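PDB 3P1T: putative histidinol-phosphate aminotransferase from Burkholderia pseudomallei, which probably uses pyridoxal 5'-phosphate to transfer an amino group from L-histidinol phosphate to 2-oxoglutarate, a step in histidine biosynthesis. Local coordinates for residues Q132-R135 with D136-V139; A151-A154 with G155-D158; L255-R258 with R259-A262; Y173-S177 with S178-R182. All coordinates share one frame; numbering follows the deposited sequence.

Contact 1. Residues Q132-R135 with D136-V139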
ATOM      1  N   GLN A 132      20.326  27.130 -12.194  1.00 49.62           N
ATOM      2  CA  GLN A 132      19.230  27.832 -11.523  0.50 48.64           C
ATOM      3  C   GLN A 132      18.839  27.101 -10.229  1.00 52.28           C
ATOM      4  O   GLN A 132      18.008  27.612  -9.470  1.00 53.20           O
ATOM      5  CB  GLN A 132      18.008  28.005 -12.454  0.50 49.12           C
ATOM      6  CG  GLN A 132      18.239  29.009 -13.598  0.50 51.29           C
ATOM      7  CD  GLN A 132      17.061  29.170 -14.538  0.50 49.87           C
ATOM      8  OE1 GLN A 132      15.968  29.617 -14.153  0.50 43.34           O
ATOM      9  NE2 GLN A 132      17.295  28.911 -15.817  0.50 27.43           N
ATOM     10  N   VAL A 133      19.445  25.925  -9.957  1.00 47.09           N
ATOM     11  CA  VAL A 133      19.180  25.151  -8.731  1.00 45.23           C
ATOM     12  C   VAL A 133      19.676  25.968  -7.529  1.00 50.97           C
ATOM     13  O   VAL A 133      20.805  26.466  -7.584  1.00 52.01           O
ATOM     14  CB  VAL A 133      19.844  23.749  -8.801  1.00 47.82           C
ATOM     15  CG1 VAL A 133      19.860  23.058  -7.439  1.00 47.16           C
ATOM     16  CG2 VAL A 133      19.171  22.872  -9.852  1.00 46.46           C
ATOM     17  N   SER A 134      18.827  26.135  -6.468  1.00 47.66           N
ATOM     18  CA  SER A 134      19.140  26.918  -5.248  1.00 47.84           C
ATOM     19  C   SER A 134      18.933  26.091  -3.985  1.00 51.31           C
ATOM     20  O   SER A 134      18.396  24.995  -4.064  1.00 50.63           O
ATOM     21  CB  SER A 134      18.288  28.183  -5.176  1.00 51.75           C
ATOM     22  OG  SER A 134      16.924  27.909  -4.900  1.00 62.83           O
ATOM     23  N   ARG A 135      19.337  26.614  -2.816  1.00 49.51           N
ATOM     24  CA  ARG A 135      19.237  25.908  -1.532  1.00 49.52           C
ATOM     25  C   ARG A 135      17.774  25.839  -1.045  1.00 53.95           C
ATOM     26  O   ARG A 135      17.488  25.152  -0.064  1.00 53.44           O
ATOM     27  CB  ARG A 135      20.141  26.564  -0.484  1.00 50.98           C
ATOM     28  CG  ARG A 135      21.659  26.392  -0.765  1.00 64.40           C
ATOM     29  CD  ARG A 135      22.228  25.045  -0.303  1.00 80.42           C
ATOM     30  NE  ARG A 135      23.643  24.868  -0.655  1.00 95.20           N
ATOM     31  CZ  ARG A 135      24.672  25.187   0.132  1.00113.82           C
ATOM     32  NH1 ARG A 135      24.462  25.713   1.335  1.00104.41           N
ATOM     33  NH2 ARG A 135      25.919  24.989  -0.280  1.00 99.39           N
ATOM     34  N   ASP A 136      16.846  26.490  -1.772  1.00 50.78           N
ATOM     35  CA  ASP A 136      15.394  26.438  -1.540  1.00 49.09           C
ATOM     36  C   ASP A 136      14.769  25.294  -2.317  1.00 48.29           C
ATOM     37  O   ASP A 136      13.568  25.072  -2.206  1.00 47.19           O
ATOM     38  CB  ASP A 136      14.698  27.751  -1.963  1.00 52.06           C
ATOM     39  CG  ASP A 136      15.234  29.051  -1.400  1.00 67.21           C
ATOM     40  OD1 ASP A 136      15.323  29.166  -0.151  1.00 67.15           O
ATOM     41  OD2 ASP A 136      15.446  30.002  -2.201  1.00 74.79           O
ATOM     42  N   ASP A 137      15.563  24.600  -3.153  1.00 42.84           N
ATOM     43  CA  ASP A 137      15.064  23.543  -4.020  1.00 41.08           C
ATOM     44  C   ASP A 137      15.353  22.162  -3.501  1.00 45.32           C
ATOM     45  O   ASP A 137      16.409  21.907  -2.917  1.00 46.34           O
ATOM     46  CB  ASP A 137      15.664  23.642  -5.439  1.00 42.72           C
ATOM     47  CG  ASP A 137      15.404  24.935  -6.202  1.00 52.89           C
ATOM     48  OD1 ASP A 137      14.457  25.674  -5.829  1.00 54.00           O
ATOM     49  OD2 ASP A 137      16.136  25.203  -7.177  1.00 55.71           O
ATOM     50  N   CYS A 138      14.388  21.266  -3.747  1.00 40.43           N
ATOM     51  CA  CYS A 138      14.453  19.838  -3.519  1.00 38.66           C
ATOM     52  C   CYS A 138      14.542  19.179  -4.892  1.00 41.26           C
ATOM     53  O   CYS A 138      13.578  19.236  -5.664  1.00 40.62           O
ATOM     54  CB  CYS A 138      13.268  19.340  -2.706  1.00 38.21           C
ATOM     55  SG  CYS A 138      13.274  17.549  -2.454  1.00 41.72           S
ATOM     56  N   VAL A 139      15.728  18.682  -5.250  1.00 36.93           N
ATOM     57  CA  VAL A 139      15.963  18.134  -6.577  1.00 36.27           C
ATOM     58  C   VAL A 139      15.726  16.632  -6.544  1.00 40.03           C
ATOM     59  O   VAL A 139      16.309  15.930  -5.720  1.00 39.71           O
ATOM     60  CB  VAL A 139      17.376  18.499  -7.100  1.00 40.63           C
ATOM     61  CG1 VAL A 139      17.585  17.974  -8.510  1.00 40.33           C
ATOM     62  CG2 VAL A 139      17.600  20.012  -7.062  1.00 40.53           C
TER
HETATM   63  O   HOH W   1      14.069  28.554  -5.476  1.00 37.29           O
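Asp137 turns its carboxylate back along the chain and sets it against the backbone of Val133 and Ser134. Its CG stands beside its own backbone N and anti to the carbonyl carbon (chi1 -59°), which carries Asp137 OD2 to 2.9 Å from Ser134 N. The N-H points almost straight at that oxygen but meets it from above the carboxylate plane. The CA of Val133 also sits against Asp137 OD2, at 3.4 Å. OD2 has a second partner in Arg92, a salt bridge to the neighbouring strand 92-96, so a positive charge and a peptide N-H share one buried oxygen.

The backbone answers in the other direction: Asp137 N donates to Ser134 O at 3.0 Å, closing a type I beta turn over Ser134 to Asp137. This turn leads the chain from the loop after helix 127-130 into strand 137-142, which lies between strands 92-96 and 166-170 in the seven-stranded sheet of the aminotransferase fold.

On the other branch of the carboxylate, a water spans the gap. It donates to Asp137 OD1 at 2.9 Å and lies 3.0 Å from Ser134 OG, hydrogen-bonded to both. Ser134 OG also takes a weak bond from Asp136 N, 3.4 Å away.

Val133 and Val139 meet tip to tip, CG1 of the first 3.8 Å from CG2 of the second, and Ala164 touches both side chains. Arg135 heads away from the turn, and its NH2 is bonded to the carbonyl oxygen of Gln162 near the end of helix 154-163.

Contact 2. Residues A151-A154 with G155-D158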
ATOM      1  N   ALA A 151      23.277   8.382 -17.453  1.00 44.08           N
ATOM      2  CA  ALA A 151      23.747   8.465 -16.076  1.00 44.39           C
ATOM      3  C   ALA A 151      24.288   9.866 -15.760  1.00 48.88           C
ATOM      4  O   ALA A 151      24.886  10.508 -16.633  1.00 49.02           O
ATOM      5  CB  ALA A 151      24.823   7.426 -15.828  1.00 45.73           C
ATOM      6  N   LEU A 152      24.059  10.342 -14.516  1.00 44.10           N
ATOM      7  CA  LEU A 152      24.549  11.639 -14.048  1.00 43.29           C
ATOM      8  C   LEU A 152      26.051  11.630 -13.968  1.00 49.11           C
ATOM      9  O   LEU A 152      26.626  10.676 -13.434  1.00 49.65           O
ATOM     10  CB  LEU A 152      23.954  12.003 -12.674  1.00 41.95           C
ATOM     11  CG  LEU A 152      22.447  12.184 -12.634  1.00 43.45           C
ATOM     12  CD1 LEU A 152      21.962  12.303 -11.210  1.00 42.98           C
ATOM     13  CD2 LEU A 152      22.005  13.347 -13.496  1.00 41.14           C
ATOM     14  N   SER A 153      26.698  12.677 -14.508  1.00 46.77           N
ATOM     15  CA  SER A 153      28.166  12.755 -14.465  1.00 48.25           C
ATOM     16  C   SER A 153      28.654  13.159 -13.068  1.00 51.17           C
ATOM     17  O   SER A 153      27.873  13.675 -12.264  1.00 48.34           O
ATOM     18  CB  SER A 153      28.705  13.739 -15.506  1.00 52.16           C
ATOM     19  OG  SER A 153      28.546  15.086 -15.095  1.00 63.60           O
ATOM     20  N   ALA A 154      29.960  12.951 -12.807  1.00 49.38           N
ATOM     21  CA  ALA A 154      30.624  13.334 -11.563  1.00 49.80           C
ATOM     22  C   ALA A 154      30.424  14.843 -11.276  1.00 55.17           C
ATOM     23  O   ALA A 154      30.104  15.221 -10.137  1.00 53.94           O
ATOM     24  CB  ALA A 154      32.106  13.001 -11.643  1.00 51.33           C
ATOM     25  N   GLY A 155      30.565  15.651 -12.340  1.00 51.47           N
ATOM     26  CA  GLY A 155      30.389  17.093 -12.332  1.00 50.85           C
ATOM     27  C   GLY A 155      28.966  17.504 -12.028  1.00 52.60           C
ATOM     28  O   GLY A 155      28.757  18.430 -11.245  1.00 51.98           O
ATOM     29  N   GLU A 156      27.981  16.815 -12.625  1.00 48.27           N
ATOM     30  CA  GLU A 156      26.560  17.087 -12.387  1.00 47.32           C
ATOM     31  C   GLU A 156      26.206  16.811 -10.907  1.00 49.79           C
ATOM     32  O   GLU A 156      25.688  17.706 -10.234  1.00 50.50           O
ATOM     33  CB  GLU A 156      25.656  16.256 -13.330  1.00 48.14           C
ATOM     34  CG  GLU A 156      25.661  16.678 -14.798  1.00 53.53           C
ATOM     35  CD  GLU A 156      24.849  15.811 -15.744  1.00 61.41           C
ATOM     36  OE1 GLU A 156      24.940  14.570 -15.654  1.00 54.55           O
ATOM     37  OE2 GLU A 156      24.193  16.376 -16.644  1.00 68.21           O
ATOM     38  N   LEU A 157      26.551  15.610 -10.391  1.00 43.62           N
ATOM     39  CA  LEU A 157      26.313  15.224  -9.001  1.00 42.39           C
ATOM     40  C   LEU A 157      27.021  16.170  -8.026  1.00 50.85           C
ATOM     41  O   LEU A 157      26.426  16.555  -7.014  1.00 48.37           O
ATOM     42  CB  LEU A 157      26.766  13.779  -8.754  1.00 41.88           C
ATOM     43  CG  LEU A 157      25.799  12.693  -9.241  1.00 45.04           C
ATOM     44  CD1 LEU A 157      26.437  11.329  -9.205  1.00 45.83           C
ATOM     45  CD2 LEU A 157      24.528  12.672  -8.404  1.00 44.67           C
ATOM     46  N   ASP A 158      28.278  16.567  -8.354  1.00 52.60           N
ATOM     47  CA  ASP A 158      29.096  17.493  -7.575  1.00 53.65           C
ATOM     48  C   ASP A 158      28.394  18.851  -7.480  1.00 57.52           C
ATOM     49  O   ASP A 158      28.245  19.368  -6.372  1.00 58.98           O
ATOM     50  CB  ASP A 158      30.487  17.627  -8.204  1.00 57.22           C
ATOM     51  CG  ASP A 158      31.428  18.587  -7.505  1.00 83.51           C
ATOM     52  OD1 ASP A 158      31.516  18.534  -6.253  1.00 87.24           O
ATOM     53  OD2 ASP A 158      32.071  19.406  -8.209  1.00 94.98           O
TER
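The carboxylate of Glu156 is the flat group of this turn, and it reaches back to Ser153 and Leu152. Ser153 N approaches Glu156 OE1 on the anti lone pair, the one facing away from OE2, at 2.8 Å and nearly straight (169°). Leu152 CD2 lies off the carboxylate plane, over Glu156 OE1 at 3.8 Å, while Ser153 OG sits on the other side of that plane, nearer to the Glu156 CG than to its oxygens. OE2 has a weak bond of its own from Leu125 N, so both oxygens have a partner, the OE2 one weak, which probably limits the rotation of the group.

With its chain extended beyond CG, Glu156 spans the first turn of the helix to get there. The serine replies in kind: Ser153 OG, placed between backbone N and carbonyl carbon (chi1 77°), accepts from Glu156 N at 3.1 Å. The two reciprocal bonds make a capping box, with Ser153 as N-cap of helix 154-163, the helix that follows strand 137-142 and precedes strand 166-170 in the aminotransferase fold. The pairing supplies acceptors to two N-H groups at the helix start.

Regular helical bonds begin at once. Leu157 N donates to Ser153 O at 3.0 Å, pointing nearly down the C=O bond, and Asp158 N donates to Ala154 O at 2.9 Å.

Beside the box, Leu152 and Leu157 cross at about a right angle. CD1 of Leu152 touches CD2 of Leu157 at 3.8 Å, and the CB of Leu152 lies 4.0 Å from the Leu157 CG.

Contact 3. Residues L255-R258 with R259-A262. With SO4 (sulfate ion), chain E.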
ATOM      1  N   LEU A 255      22.531  -6.988 -19.931  1.00 50.19           N
ATOM      2  CA  LEU A 255      23.661  -6.177 -20.420  1.00 49.28           C
ATOM      3  C   LEU A 255      24.141  -6.648 -21.812  1.00 52.80           C
ATOM      4  O   LEU A 255      24.516  -5.821 -22.661  1.00 52.69           O
ATOM      5  CB  LEU A 255      24.871  -6.187 -19.446  1.00 49.48           C
ATOM      6  CG  LEU A 255      24.712  -5.738 -17.971  1.00 52.60           C
ATOM      7  CD1 LEU A 255      26.070  -5.539 -17.317  1.00 52.52           C
ATOM      8  CD2 LEU A 255      23.929  -4.471 -17.830  1.00 52.44           C
ATOM      9  N   ALA A 256      24.144  -7.974 -22.028  1.00 48.55           N
ATOM     10  CA  ALA A 256      24.581  -8.617 -23.276  1.00 48.99           C
ATOM     11  C   ALA A 256      23.546  -8.427 -24.392  1.00 53.21           C
ATOM     12  O   ALA A 256      23.934  -8.147 -25.530  1.00 53.85           O
ATOM     13  CB  ALA A 256      24.833 -10.100 -23.046  1.00 49.95           C
ATOM     14  N   GLN A 257      22.239  -8.575 -24.068  1.00 48.79           N
ATOM     15  CA  GLN A 257      21.149  -8.397 -25.029  1.00 47.95           C
ATOM     16  C   GLN A 257      20.983  -6.903 -25.381  1.00 51.06           C
ATOM     17  O   GLN A 257      20.697  -6.600 -26.547  1.00 52.70           O
ATOM     18  CB  GLN A 257      19.840  -8.988 -24.510  1.00 48.04           C
ATOM     19  CG  GLN A 257      19.778 -10.508 -24.544  1.00 51.85           C
ATOM     20  CD  GLN A 257      19.790 -11.063 -25.950  1.00 65.17           C
ATOM     21  OE1 GLN A 257      18.914 -10.771 -26.777  1.00 57.36           O
ATOM     22  NE2 GLN A 257      20.788 -11.885 -26.245  1.00 51.86           N
ATOM     23  N   ARG A 258      21.238  -5.979 -24.419  1.00 44.19           N
ATOM     24  CA  ARG A 258      21.218  -4.522 -24.661  1.00 43.21           C
ATOM     25  C   ARG A 258      22.310  -4.153 -25.694  1.00 49.84           C
ATOM     26  O   ARG A 258      22.066  -3.375 -26.620  1.00 50.15           O
ATOM     27  CB  ARG A 258      21.410  -3.746 -23.349  1.00 40.30           C
ATOM     28  CG  ARG A 258      21.218  -2.231 -23.459  1.00 45.61           C
ATOM     29  CD  ARG A 258      21.428  -1.537 -22.117  1.00 42.22           C
ATOM     30  NE  ARG A 258      22.804  -1.655 -21.617  1.00 44.92           N
ATOM     31  CZ  ARG A 258      23.176  -1.452 -20.353  1.00 56.93           C
ATOM     32  NH1 ARG A 258      22.278  -1.147 -19.430  1.00 52.44           N
ATOM     33  NH2 ARG A 258      24.445  -1.588 -20.000  1.00 41.57           N
ATOM     34  N   ARG A 259      23.491  -4.773 -25.564  1.00 47.10           N
ATOM     35  CA  ARG A 259      24.599  -4.561 -26.475  1.00 47.62           C
ATOM     36  C   ARG A 259      24.212  -5.095 -27.875  1.00 53.54           C
ATOM     37  O   ARG A 259      24.379  -4.362 -28.859  1.00 54.23           O
ATOM     38  CB  ARG A 259      25.872  -5.225 -25.915  1.00 46.89           C
ATOM     39  CG  ARG A 259      27.115  -5.223 -26.830  1.00 60.71           C
ATOM     40  CD  ARG A 259      27.519  -3.863 -27.381  1.00 75.73           C
ATOM     41  NE  ARG A 259      27.880  -2.911 -26.340  1.00 89.72           N
ATOM     42  CZ  ARG A 259      27.819  -1.598 -26.494  1.00113.26           C
ATOM     43  NH1 ARG A 259      27.373  -1.075 -27.632  1.00104.85           N
ATOM     44  NH2 ARG A 259      28.166  -0.792 -25.498  1.00107.55           N
ATOM     45  N   ARG A 260      23.634  -6.320 -27.945  1.00 49.63           N
ATOM     46  CA  ARG A 260      23.177  -6.944 -29.192  1.00 49.50           C
ATOM     47  C   ARG A 260      22.141  -6.054 -29.897  1.00 53.38           C
ATOM     48  O   ARG A 260      22.338  -5.717 -31.059  1.00 54.46           O
ATOM     49  CB  ARG A 260      22.585  -8.360 -28.957  1.00 47.78           C
ATOM     50  CG  ARG A 260      21.846  -8.910 -30.195  1.00 53.15           C
ATOM     51  CD  ARG A 260      21.565 -10.388 -30.169  1.00 66.46           C
ATOM     52  NE  ARG A 260      20.255 -10.708 -29.616  1.00 71.05           N
ATOM     53  CZ  ARG A 260      19.231 -11.159 -30.333  1.00 78.01           C
ATOM     54  NH1 ARG A 260      19.358 -11.349 -31.644  1.00 55.23           N
ATOM     55  NH2 ARG A 260      18.081 -11.454 -29.742  1.00 60.90           N
ATOM     56  N   VAL A 261      21.055  -5.681 -29.197  1.00 48.45           N
ATOM     57  CA  VAL A 261      19.954  -4.901 -29.764  1.00 47.85           C
ATOM     58  C   VAL A 261      20.473  -3.519 -30.243  1.00 52.31           C
ATOM     59  O   VAL A 261      20.179  -3.156 -31.385  1.00 52.03           O
ATOM     60  CB  VAL A 261      18.777  -4.774 -28.759  1.00 49.86           C
ATOM     61  CG1 VAL A 261      17.724  -3.785 -29.242  1.00 49.04           C
ATOM     62  CG2 VAL A 261      18.134  -6.132 -28.534  1.00 49.64           C
ATOM     63  N   ALA A 262      21.273  -2.798 -29.414  1.00 49.22           N
ATOM     64  CA  ALA A 262      21.825  -1.493 -29.777  1.00 50.06           C
ATOM     65  C   ALA A 262      22.710  -1.586 -31.050  1.00 59.54           C
ATOM     66  O   ALA A 262      22.512  -0.803 -31.986  1.00 61.34           O
ATOM     67  CB  ALA A 262      22.625  -0.913 -28.619  1.00 50.19           C
TER
HETATM   68  S   SO4 E 338      27.019   2.671 -26.457  1.00100.95           S
HETATM   69  O1  SO4 E 338      27.198   4.116 -26.599  1.00105.70           O
HETATM   70  O2  SO4 E 338      27.871   2.199 -25.332  1.00105.63           O
HETATM   71  O3  SO4 E 338      27.436   2.029 -27.702  1.00107.41           O
HETATM   72  O4  SO4 E 338      25.587   2.343 -26.219  1.00105.98           O
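Gln257 OE1 is gripped side-on by Arg260, whose NE (3.1 Å from OE1) and NH2 (3.2 Å from OE1) both donate to this one oxygen. The oxygen lies in the guanidinium plane. NH2 arrives on a carbonyl lone pair, whereas NE is tilted 32° from the carbonyl plane, and the amide and guanidinium planes stand 53° apart. A bend at chi2 of Gln257 (-66°) lets the two side chains run alongside each other. OE1 takes a further bond from Asn323 ND2, and Arg260 NH2 forms a salt bridge to Asp324, so this pair ties helix 244-267 to helix 320-333.

Within helix 244-267 the backbone is paired in the i to i+4 pattern of an alpha-helix, for example Val261 N to Gln257 O at 2.8 Å and Ala262 N to Arg258 O at 3.0 Å.

Arg259 faces a sulfate, probably from the crystallisation liquor. Arg259 binds it end-on, Arg259 NH1 to sulfate O3 at 3.1 Å and Arg259 NH2 to sulfate O2 at 3.0 Å, with the sulfur in the guanidinium plane. Arg259 NH1 also bridges to Asp263. Arg258 sends its NH1 elsewhere, to the carbonyl oxygen of Ala277 and probably also to that of Tyr176.

Contact 4. Residues Y173-S177 with S178-R182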
ATOM      1  N   TYR A 173      16.995   2.049 -11.911  1.00 38.42           N
ATOM      2  CA  TYR A 173      17.671   1.270 -12.949  1.00 38.94           C
ATOM      3  C   TYR A 173      19.171   1.040 -12.672  1.00 42.44           C
ATOM      4  O   TYR A 173      19.861   0.574 -13.574  1.00 43.73           O
ATOM      5  CB  TYR A 173      17.490   1.972 -14.322  1.00 40.06           C
ATOM      6  CG  TYR A 173      16.036   1.985 -14.759  1.00 41.08           C
ATOM      7  CD1 TYR A 173      15.430   0.842 -15.282  1.00 43.07           C
ATOM      8  CD2 TYR A 173      15.233   3.097 -14.530  1.00 41.04           C
ATOM      9  CE1 TYR A 173      14.065   0.814 -15.576  1.00 44.30           C
ATOM     10  CE2 TYR A 173      13.877   3.094 -14.863  1.00 40.89           C
ATOM     11  CZ  TYR A 173      13.297   1.949 -15.380  1.00 48.95           C
ATOM     12  OH  TYR A 173      11.965   1.949 -15.721  1.00 51.76           O
ATOM     13  N   VAL A 174      19.659   1.287 -11.442  1.00 38.23           N
ATOM     14  CA  VAL A 174      21.083   1.154 -11.087  1.00 39.25           C
ATOM     15  C   VAL A 174      21.630  -0.288 -11.324  1.00 46.07           C
ATOM     16  O   VAL A 174      22.812  -0.423 -11.630  1.00 48.36           O
ATOM     17  CB  VAL A 174      21.357   1.581  -9.620  1.00 42.69           C
ATOM     18  CG1 VAL A 174      20.806   0.561  -8.616  1.00 42.55           C
ATOM     19  CG2 VAL A 174      22.845   1.828  -9.375  1.00 42.76           C
ATOM     20  N   ASP A 175      20.803  -1.344 -11.202  1.00 42.05           N
ATOM     21  CA  ASP A 175      21.298  -2.720 -11.349  1.00 42.40           C
ATOM     22  C   ASP A 175      21.775  -3.057 -12.809  1.00 45.32           C
ATOM     23  O   ASP A 175      22.517  -4.027 -13.000  1.00 44.55           O
ATOM     24  CB  ASP A 175      20.242  -3.728 -10.889  1.00 44.08           C
ATOM     25  CG  ASP A 175      20.292  -4.068  -9.394  1.00 58.58           C
ATOM     26  OD1 ASP A 175      21.158  -3.493  -8.668  1.00 59.00           O
ATOM     27  OD2 ASP A 175      19.518  -4.957  -8.961  1.00 63.60           O
ATOM     28  N   TYR A 176      21.431  -2.223 -13.795  1.00 40.78           N
ATOM     29  CA  TYR A 176      21.886  -2.415 -15.166  1.00 40.71           C
ATOM     30  C   TYR A 176      23.000  -1.416 -15.507  1.00 44.37           C
ATOM     31  O   TYR A 176      23.393  -1.309 -16.679  1.00 44.80           O
ATOM     32  CB  TYR A 176      20.706  -2.255 -16.138  1.00 41.12           C
ATOM     33  CG  TYR A 176      19.517  -3.118 -15.777  1.00 41.18           C
ATOM     34  CD1 TYR A 176      19.545  -4.501 -15.980  1.00 43.55           C
ATOM     35  CD2 TYR A 176      18.377  -2.564 -15.208  1.00 39.35           C
ATOM     36  CE1 TYR A 176      18.457  -5.302 -15.631  1.00 43.73           C
ATOM     37  CE2 TYR A 176      17.291  -3.355 -14.849  1.00 38.89           C
ATOM     38  CZ  TYR A 176      17.329  -4.719 -15.072  1.00 48.93           C
ATOM     39  OH  TYR A 176      16.235  -5.472 -14.731  1.00 50.73           O
ATOM     40  N   SER A 177      23.498  -0.669 -14.494  1.00 39.38           N
ATOM     41  CA  SER A 177      24.492   0.368 -14.722  1.00 39.62           C
ATOM     42  C   SER A 177      25.947  -0.133 -14.545  1.00 48.97           C
ATOM     43  O   SER A 177      26.217  -1.332 -14.327  1.00 50.37           O
ATOM     44  CB  SER A 177      24.250   1.551 -13.797  1.00 40.00           C
ATOM     45  OG  SER A 177      24.648   1.246 -12.471  1.00 46.45           O
ATOM     46  N   SER A 178      26.882   0.823 -14.701  1.00 46.81           N
ATOM     47  CA  SER A 178      28.330   0.654 -14.604  1.00 47.66           C
ATOM     48  C   SER A 178      28.832   1.112 -13.235  1.00 50.65           C
ATOM     49  O   SER A 178      30.028   1.020 -12.965  1.00 51.68           O
ATOM     50  CB  SER A 178      29.019   1.455 -15.710  1.00 52.04           C
ATOM     51  OG  SER A 178      28.423   1.237 -16.978  1.00 64.62           O
ATOM     52  N   PHE A 179      27.926   1.611 -12.375  1.00 45.64           N
ATOM     53  CA  PHE A 179      28.291   2.152 -11.069  1.00 45.25           C
ATOM     54  C   PHE A 179      27.582   1.389  -9.919  1.00 50.71           C
ATOM     55  O   PHE A 179      27.274   1.979  -8.886  1.00 50.66           O
ATOM     56  CB  PHE A 179      27.990   3.669 -11.009  1.00 45.60           C
ATOM     57  CG  PHE A 179      26.592   4.142 -11.363  1.00 44.45           C
ATOM     58  CD1 PHE A 179      25.620   4.296 -10.376  1.00 44.35           C
ATOM     59  CD2 PHE A 179      26.278   4.534 -12.661  1.00 44.63           C
ATOM     60  CE1 PHE A 179      24.350   4.785 -10.690  1.00 43.06           C
ATOM     61  CE2 PHE A 179      25.001   5.014 -12.972  1.00 45.39           C
ATOM     62  CZ  PHE A 179      24.048   5.133 -11.984  1.00 41.77           C
ATOM     63  N   ARG A 180      27.417   0.067 -10.063  1.00 48.82           N
ATOM     64  CA  ARG A 180      26.819  -0.775  -9.026  1.00 49.17           C
ATOM     65  C   ARG A 180      27.713  -0.863  -7.786  1.00 57.44           C
ATOM     66  O   ARG A 180      27.192  -0.978  -6.675  1.00 57.26           O
ATOM     67  CB  ARG A 180      26.546  -2.187  -9.544  1.00 46.67           C
ATOM     68  CG  ARG A 180      25.430  -2.272 -10.571  1.00 50.72           C
ATOM     69  CD  ARG A 180      25.191  -3.717 -10.978  1.00 53.27           C
ATOM     70  NE  ARG A 180      24.631  -4.506  -9.880  1.00 57.51           N
ATOM     71  CZ  ARG A 180      24.635  -5.832  -9.819  1.00 64.94           C
ATOM     72  NH1 ARG A 180      25.209  -6.544 -10.776  1.00 55.72           N
ATOM     73  NH2 ARG A 180      24.091  -6.455  -8.786  1.00 48.87           N
ATOM     74  N   ALA A 181      29.049  -0.808  -7.971  1.00 56.42           N
ATOM     75  CA  ALA A 181      30.045  -0.884  -6.885  1.00 57.72           C
ATOM     76  C   ALA A 181      29.912   0.299  -5.893  1.00 60.97           C
ATOM     77  O   ALA A 181      30.107   0.123  -4.689  1.00 61.17           O
ATOM     78  CB  ALA A 181      31.453  -0.912  -7.467  1.00 59.56           C
ATOM     79  N   ARG A 182      29.584   1.486  -6.421  1.00 56.38           N
ATOM     80  CA  ARG A 182      29.363   2.737  -5.691  1.00 55.78           C
ATOM     81  C   ARG A 182      28.260   2.534  -4.631  1.00 60.18           C
ATOM     82  O   ARG A 182      27.188   2.015  -4.975  1.00 58.50           O
ATOM     83  CB  ARG A 182      28.956   3.799  -6.735  1.00 52.74           C
ATOM     84  CG  ARG A 182      28.771   5.181  -6.178  1.00 55.94           C
ATOM     85  CD  ARG A 182      27.877   6.016  -7.059  1.00 59.41           C
ATOM     86  NE  ARG A 182      28.523   6.428  -8.299  1.00 58.13           N
ATOM     87  CZ  ARG A 182      27.924   7.164  -9.224  1.00 63.66           C
ATOM     88  NH1 ARG A 182      26.667   7.554  -9.059  1.00 51.08           N
ATOM     89  NH2 ARG A 182      28.576   7.522 -10.316  1.00 51.10           N
TER
HETATM   90  O   HOH W   2      23.526  -3.016  -7.340  1.00 33.76           O
HETATM   91  O   HOH W   3      28.419  -1.993 -12.504  1.00 50.10           O
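Ser177 and Phe179 both swing their side chains between backbone N and carbonyl carbon (chi1 75° and 54°), and this sets the serine hydroxyl against one face of the phenyl ring. The pair lies in the loop that follows a short 3-10 turn running to Tyr176, in the crossover between strands 166-170 and 190-195 of the aminotransferase sheet. Ser177 OG faces the centre of the ring, and Ser177 CB makes a CH-pi contact on the same face, 3.9 Å from the Phe179 centroid.

The hydroxyl is used in both directions. Ser177 OG donates to Val174 O at 2.6 Å, in the carbonyl plane on a lone pair, and accepts from Phe179 N at 3.3 Å. Val174 O also takes the N-H of Ser177, so two donors share it. Val174 CG2 reaches Phe179 CE1, 3.6 Å away.

Arg180 crosses Asp175 obliquely, its CD resting 3.4 Å from Asp175 O. Their direct salt bridge is long, 3.8 Å from Asp175 OD1 to Arg180 NE. The stronger partners lie elsewhere: Glu248, paired with Arg180 NH2, and Arg247, paired with Asp175 OD2, tie the loop to helix 244-267, and Ser199 OG bonds to OD2 from outside that helix. Between the two charged groups sits a water, in the plane of the guanidinium at its edge, which donates to Asp175 OD1 at 2.8 Å and accepts from Arg180 NE at 3.1 Å.

Overall arrangement
Along the chain the order is contact 1, contact 2, contact 4, contact 3. The first two mark the starts of successive elements, strand 137-142 and helix 154-163, their centres about 16 Å apart and on the same side of the chain's centre. Contact 4 follows strand 166-170 of the same seven-stranded sheet and touches contact 2, where Phe179 meets Ala151 and Arg182 meets Leu157. It also touches contact 3, at the Tyr176 carbonyl. Contacts 1, 2 and 4 thus belong to the seven-stranded-sheet side of the aminotransferase fold and contact 3 to helix 244-267, which packs against helix 320-333; contact 4 joins the two parts, while contacts 1 and 3 lie about 37 Å apart between centres.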